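Local coordinates for tryptophan halogenase superfamily (Brevundimonas sp. BAL3, PDB 6FRL), which is a flavin-dependent halogenase that prefers bromination over chlorination, probably using reduced flavin and oxygen to turn halide into a halogenating agent, as in its relatives, at residues 237-243 against 325-331; 120-125 against 460-464. All coordinates share one frame. Residue numbers count along the deposited sequence, not the author numbering.

Contact 1: 237-243 against 325-331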
# COMPACT_ATOMS: atom_id res chain seq x y z
N VAL B 237 5.65 -27.31 -14.48
CA VAL B 237 4.71 -26.28 -14.01
C VAL B 237 3.71 -25.89 -15.13
O VAL B 237 4.09 -25.63 -16.27
CB VAL B 237 5.44 -25.03 -13.46
CG1 VAL B 237 4.45 -23.92 -13.11
CG2 VAL B 237 6.24 -25.39 -12.23
N GLY B 238 2.43 -25.84 -14.77
CA GLY B 238 1.34 -25.55 -15.73
C GLY B 238 1.08 -24.09 -16.05
O GLY B 238 1.73 -23.20 -15.53
N PHE B 239 0.09 -23.86 -16.90
CA PHE B 239 -0.24 -22.55 -17.46
C PHE B 239 -1.73 -22.18 -17.24
O PHE B 239 -2.60 -22.95 -17.66
CB PHE B 239 0.06 -22.53 -18.97
CG PHE B 239 0.19 -21.15 -19.53
CD1 PHE B 239 1.35 -20.43 -19.35
CD2 PHE B 239 -0.85 -20.56 -20.22
CE1 PHE B 239 1.49 -19.14 -19.84
CE2 PHE B 239 -0.73 -19.25 -20.72
CZ PHE B 239 0.45 -18.54 -20.52
N GLU B 240 -2.00 -21.03 -16.60
CA GLU B 240 -3.38 -20.53 -16.50
C GLU B 240 -3.68 -19.69 -17.72
O GLU B 240 -3.17 -18.56 -17.85
CB GLU B 240 -3.65 -19.64 -15.25
CG GLU B 240 -3.06 -20.08 -13.93
CD GLU B 240 -3.72 -21.29 -13.34
OE1 GLU B 240 -3.04 -22.32 -13.22
OE2 GLU B 240 -4.91 -21.17 -13.00
N ASP B 241 -4.52 -20.22 -18.61
CA ASP B 241 -4.87 -19.52 -19.85
C ASP B 241 -5.91 -18.45 -19.57
O ASP B 241 -6.82 -18.68 -18.79
CB ASP B 241 -5.41 -20.48 -20.92
CG ASP B 241 -5.08 -20.00 -22.31
OD1 ASP B 241 -5.89 -19.23 -22.88
OD2 ASP B 241 -3.98 -20.35 -22.83
N TRP B 242 -5.73 -17.28 -20.19
CA TRP B 242 -6.61 -16.13 -20.00
C TRP B 242 -7.28 -15.62 -21.30
O TRP B 242 -7.89 -14.53 -21.29
CB TRP B 242 -5.83 -14.99 -19.30
CG TRP B 242 -5.57 -15.17 -17.80
CD1 TRP B 242 -6.19 -16.04 -16.95
CD2 TRP B 242 -4.64 -14.44 -17.02
NE1 TRP B 242 -5.70 -15.90 -15.67
CE2 TRP B 242 -4.74 -14.93 -15.68
CE3 TRP B 242 -3.72 -13.44 -17.30
CZ2 TRP B 242 -3.96 -14.42 -14.64
CZ3 TRP B 242 -2.94 -12.94 -16.26
CH2 TRP B 242 -3.07 -13.43 -14.95
N GLY B 243 -7.22 -16.43 -22.39
CA GLY B 243 -7.88 -16.10 -23.67
C GLY B 243 -9.38 -15.88 -23.52
O GLY B 243 -9.97 -15.12 -24.25
N ARG B 325 -0.54 -15.81 -26.42
CA ARG B 325 -1.30 -16.66 -25.55
C ARG B 325 -1.33 -16.04 -24.14
O ARG B 325 -0.49 -16.33 -23.32
CB ARG B 325 -0.73 -18.05 -25.60
CG ARG B 325 -1.63 -19.06 -24.92
CD ARG B 325 -0.87 -20.34 -24.63
NE ARG B 325 -1.74 -21.35 -24.05
CZ ARG B 325 -1.34 -22.58 -23.73
NH1 ARG B 325 -2.23 -23.43 -23.23
NH2 ARG B 325 -0.07 -22.94 -23.90
N PRO B 326 -2.30 -15.15 -23.88
CA PRO B 326 -2.42 -14.43 -22.62
C PRO B 326 -2.59 -15.34 -21.43
O PRO B 326 -3.41 -16.28 -21.48
CB PRO B 326 -3.70 -13.63 -22.78
CG PRO B 326 -4.00 -13.60 -24.22
CD PRO B 326 -3.41 -14.84 -24.79
N GLY B 327 -1.87 -15.07 -20.35
CA GLY B 327 -1.98 -15.91 -19.17
C GLY B 327 -0.71 -15.92 -18.38
O GLY B 327 0.24 -15.21 -18.71
N ARG B 328 -0.70 -16.73 -17.33
CA ARG B 328 0.45 -16.81 -16.46
C ARG B 328 0.79 -18.25 -16.11
O ARG B 328 -0.09 -19.10 -15.96
CB ARG B 328 0.23 -15.98 -15.17
CG ARG B 328 -0.69 -16.64 -14.16
CD ARG B 328 -0.91 -15.78 -12.93
NE ARG B 328 -1.80 -16.48 -12.03
CZ ARG B 328 -1.47 -17.52 -11.27
NH1 ARG B 328 -0.22 -18.01 -11.25
NH2 ARG B 328 -2.39 -18.10 -10.51
N ARG B 329 2.08 -18.49 -15.98
CA ARG B 329 2.65 -19.71 -15.39
C ARG B 329 2.02 -19.93 -14.00
O ARG B 329 1.91 -18.98 -13.23
CB ARG B 329 4.17 -19.50 -15.29
CG ARG B 329 5.00 -20.67 -14.81
CD ARG B 329 4.98 -21.79 -15.82
NE ARG B 329 5.37 -21.42 -17.17
CZ ARG B 329 5.16 -22.18 -18.24
NH1 ARG B 329 4.52 -23.38 -18.16
NH2 ARG B 329 5.59 -21.74 -19.42
N SER B 330 1.61 -21.14 -13.68
CA SER B 330 0.83 -21.38 -12.45
C SER B 330 1.56 -21.03 -11.15
O SER B 330 0.95 -20.56 -10.19
CB SER B 330 0.35 -22.85 -12.41
OG SER B 330 -0.47 -23.10 -13.53
N GLN B 331 2.86 -21.31 -11.11
CA GLN B 331 3.73 -20.81 -10.08
C GLN B 331 4.99 -20.33 -10.81
O GLN B 331 5.51 -21.02 -11.65
CB GLN B 331 3.96 -21.86 -8.97
CG GLN B 331 5.03 -22.91 -9.16
CD GLN B 331 4.95 -23.98 -8.04
OE1 GLN B 331 4.01 -24.76 -8.02
NE2 GLN B 331 5.92 -23.99 -7.09

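Contact 2: 120-125 against 460-464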
# COMPACT_ATOMS: atom_id res chain seq x y z
N TRP B 120 -13.61 18.77 -10.43
CA TRP B 120 -13.77 18.79 -11.88
C TRP B 120 -15.15 18.30 -12.31
O TRP B 120 -15.77 18.87 -13.22
CB TRP B 120 -12.69 17.94 -12.57
CG TRP B 120 -12.79 17.96 -14.06
CD1 TRP B 120 -12.37 18.95 -14.91
CD2 TRP B 120 -13.37 16.95 -14.88
NE1 TRP B 120 -12.64 18.60 -16.21
CE2 TRP B 120 -13.26 17.38 -16.23
CE3 TRP B 120 -13.97 15.72 -14.61
CZ2 TRP B 120 -13.74 16.62 -17.31
CZ3 TRP B 120 -14.45 14.95 -15.69
CH2 TRP B 120 -14.33 15.41 -17.02
N LEU B 121 -15.64 17.24 -11.67
CA LEU B 121 -16.99 16.76 -11.99
C LEU B 121 -18.11 17.74 -11.63
O LEU B 121 -19.03 17.92 -12.43
CB LEU B 121 -17.27 15.39 -11.35
CG LEU B 121 -16.52 14.26 -12.06
CD1 LEU B 121 -16.33 13.05 -11.16
CD2 LEU B 121 -17.26 13.91 -13.35
N LYS B 122 -18.03 18.37 -10.46
CA LYS B 122 -18.98 19.43 -10.08
C LYS B 122 -19.07 20.50 -11.16
O LYS B 122 -20.17 20.84 -11.63
CB LYS B 122 -18.60 20.10 -8.75
CG LYS B 122 -19.43 21.35 -8.48
CD LYS B 122 -19.17 21.88 -7.06
CE LYS B 122 -20.07 23.04 -6.71
NZ LYS B 122 -21.49 22.63 -6.91
N GLN B 123 -17.92 21.01 -11.57
CA GLN B 123 -17.87 22.06 -12.60
C GLN B 123 -18.37 21.54 -13.94
O GLN B 123 -19.07 22.24 -14.67
CB GLN B 123 -16.46 22.65 -12.72
CG GLN B 123 -16.39 24.03 -13.39
CD GLN B 123 -17.11 25.14 -12.61
OE1 GLN B 123 -17.22 25.13 -11.38
NE2 GLN B 123 -17.62 26.11 -13.35
N ARG B 124 -18.04 20.31 -14.26
CA ARG B 124 -18.54 19.69 -15.48
C ARG B 124 -20.06 19.60 -15.46
O ARG B 124 -20.69 19.72 -16.50
CB ARG B 124 -17.93 18.30 -15.67
CG ARG B 124 -18.39 17.61 -16.92
CD ARG B 124 -17.79 16.23 -17.04
NE ARG B 124 -18.16 15.61 -18.32
CZ ARG B 124 -19.17 14.76 -18.49
NH1 ARG B 124 -19.90 14.28 -17.46
NH2 ARG B 124 -19.40 14.29 -19.71
N ARG B 125 -20.63 19.37 -14.27
CA ARG B 125 -22.08 19.29 -14.08
C ARG B 125 -22.71 20.66 -14.41
O ARG B 125 -23.73 20.73 -15.10
CB ARG B 125 -22.39 18.85 -12.64
CG ARG B 125 -23.81 18.41 -12.33
CD ARG B 125 -24.07 18.39 -10.83
NE ARG B 125 -23.54 17.16 -10.21
CZ ARG B 125 -24.13 15.96 -10.25
NH1 ARG B 125 -25.28 15.76 -10.91
NH2 ARG B 125 -23.55 14.93 -9.64
N TYR B 460 -18.31 8.27 -16.10
CA TYR B 460 -18.21 9.16 -14.94
C TYR B 460 -19.24 8.81 -13.89
O TYR B 460 -20.29 8.31 -14.23
CB TYR B 460 -18.47 10.60 -15.39
CG TYR B 460 -17.54 11.07 -16.48
CD1 TYR B 460 -16.20 11.35 -16.20
CD2 TYR B 460 -17.98 11.21 -17.79
CE1 TYR B 460 -15.33 11.78 -17.18
CE2 TYR B 460 -17.11 11.65 -18.79
CZ TYR B 460 -15.77 11.93 -18.46
OH TYR B 460 -14.88 12.36 -19.41
N PRO B 461 -18.97 9.09 -12.60
CA PRO B 461 -19.91 8.79 -11.54
C PRO B 461 -21.15 9.65 -11.55
O PRO B 461 -21.10 10.76 -12.06
CB PRO B 461 -19.13 9.05 -10.25
CG PRO B 461 -17.87 9.71 -10.62
CD PRO B 461 -17.64 9.46 -12.08
N ASP B 462 -22.23 9.15 -10.94
CA ASP B 462 -23.53 9.85 -10.88
C ASP B 462 -23.37 11.00 -9.90
O ASP B 462 -23.67 12.14 -10.25
CB ASP B 462 -24.71 8.94 -10.41
CG ASP B 462 -24.37 7.42 -10.39
OD1 ASP B 462 -23.91 6.91 -11.43
OD2 ASP B 462 -24.56 6.75 -9.32
N HIS B 463 -22.91 10.68 -8.68
CA HIS B 463 -22.54 11.72 -7.72
C HIS B 463 -21.07 11.69 -7.27
O HIS B 463 -20.49 10.63 -6.88
CB HIS B 463 -23.46 11.86 -6.50
CG HIS B 463 -23.64 13.30 -6.07
ND1 HIS B 463 -22.86 13.91 -5.11
CD2 HIS B 463 -24.50 14.25 -6.51
CE1 HIS B 463 -23.24 15.16 -4.97
NE2 HIS B 463 -24.24 15.40 -5.81
N HIS B 464 -20.47 12.87 -7.37
CA HIS B 464 -19.18 13.24 -6.73
C HIS B 464 -19.32 13.38 -5.18
O HIS B 464 -20.40 13.24 -4.62
CB HIS B 464 -18.61 14.52 -7.39
CG HIS B 464 -19.48 15.74 -7.26
ND1 HIS B 464 -20.23 16.23 -8.31
CD2 HIS B 464 -19.71 16.57 -6.22
CE1 HIS B 464 -20.90 17.30 -7.91
NE2 HIS B 464 -20.59 17.53 -6.64

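Contact 1: 237-243 against 325-331
The Phe239 ring meets two arginines, its CD2 lying over a guanidinium face of Arg325, 4.0 Å from NE, and its CD1 over one of Arg329, 4.3 Å from CZ. It also runs across the bare backbone of Gly327, CZ to C 3.6 Å. A side chain there would strike the ring and Glu240 O, and the backbone angles of Gly327 themselves call for glycine. Strands 239-241 and 327-329 are antiparallel, paired through Glu240 N to Arg328 O (2.8 Å) and Arg328 N to Glu240 O (3.1 Å). Ser330 N to Gly238 O and Trp242 N to Pro326 O, both 2.8 Å, continue the ladder beyond the strands. Ser330 OG donates to Glu240 OE1 (2.7 Å), and Arg325 NE forms a salt bridge with Asp241 OD2 (2.7 Å). Trp242 covers Gly327 on the Glu240 side and continues onto helix 376-402. The pairing makes the edge of a small three-stranded antiparallel sheet, completed by 345-346, in this tryptophan-halogenase fold.

Contact 2: 120-125 against 460-464
Leu121 is the main bump on this face of helix 116-125, and the loop 460-464 curves around it. Its CD1 rests on Pro461 CG at 3.7 Å and its CD2 on Tyr460 CD1 at 4.0 Å, while its CB lies 4.3 Å from CB of His464, so the leucine fills a hollow lined by three loop side chains. Tyr460 in turn lies across the side chains of Trp120, Leu121 and Arg124, all on one side of its ring. Trp120 CZ3 meets Tyr460 CE1 at 3.6 Å with the rings oblique, and Arg124 lies over a tyrosine face in an off-centre cation-pi contact, CZ 4.2 Å from the ring centroid. At the other end of 460-464 the His464 ring presses against the helix surface, and Lys122 CB sits over its face, 4.0 Å from the centroid, a CH-pi contact. Arg125 reaches across beside this ring, its NE 3.5 Å from His464 CE1, and makes a hydrogen bond from NH2 to Asp462 O (2.9 Å), although its side chain is poorly ordered. Asp469 accepts from His464 and forms a salt bridge with Lys122, while Asp462 pairs with Arg373 of the second subunit. In this flavin-dependent halogenase fold, the segment between helices 447-456 and 473-492 thus packs on helix 116-125 next to the second subunit.

In the fold
From the N terminus, the chain passes through strands of the six-stranded sheet, consistent with a Rossmann-type nucleotide-binding part, before reaching helix 116-125 and the first half of contact 2. Both halves of contact 1 come next: strand 239-241 follows helix 229-234, and 81 residues separate its segments. Most strands of the seven-stranded sheet lie in that span, and contact 1 closes this loop. Much later, beyond helix 447-456, residues 460-464 close the larger loop of contact 2, with 334 residues between its segments. Contact 1 is therefore nested inside the loop closed by contact 2, the centres 40 Å apart. One joins two short strands near helix 376-402, the other ties an early helix to the C-terminal helical region.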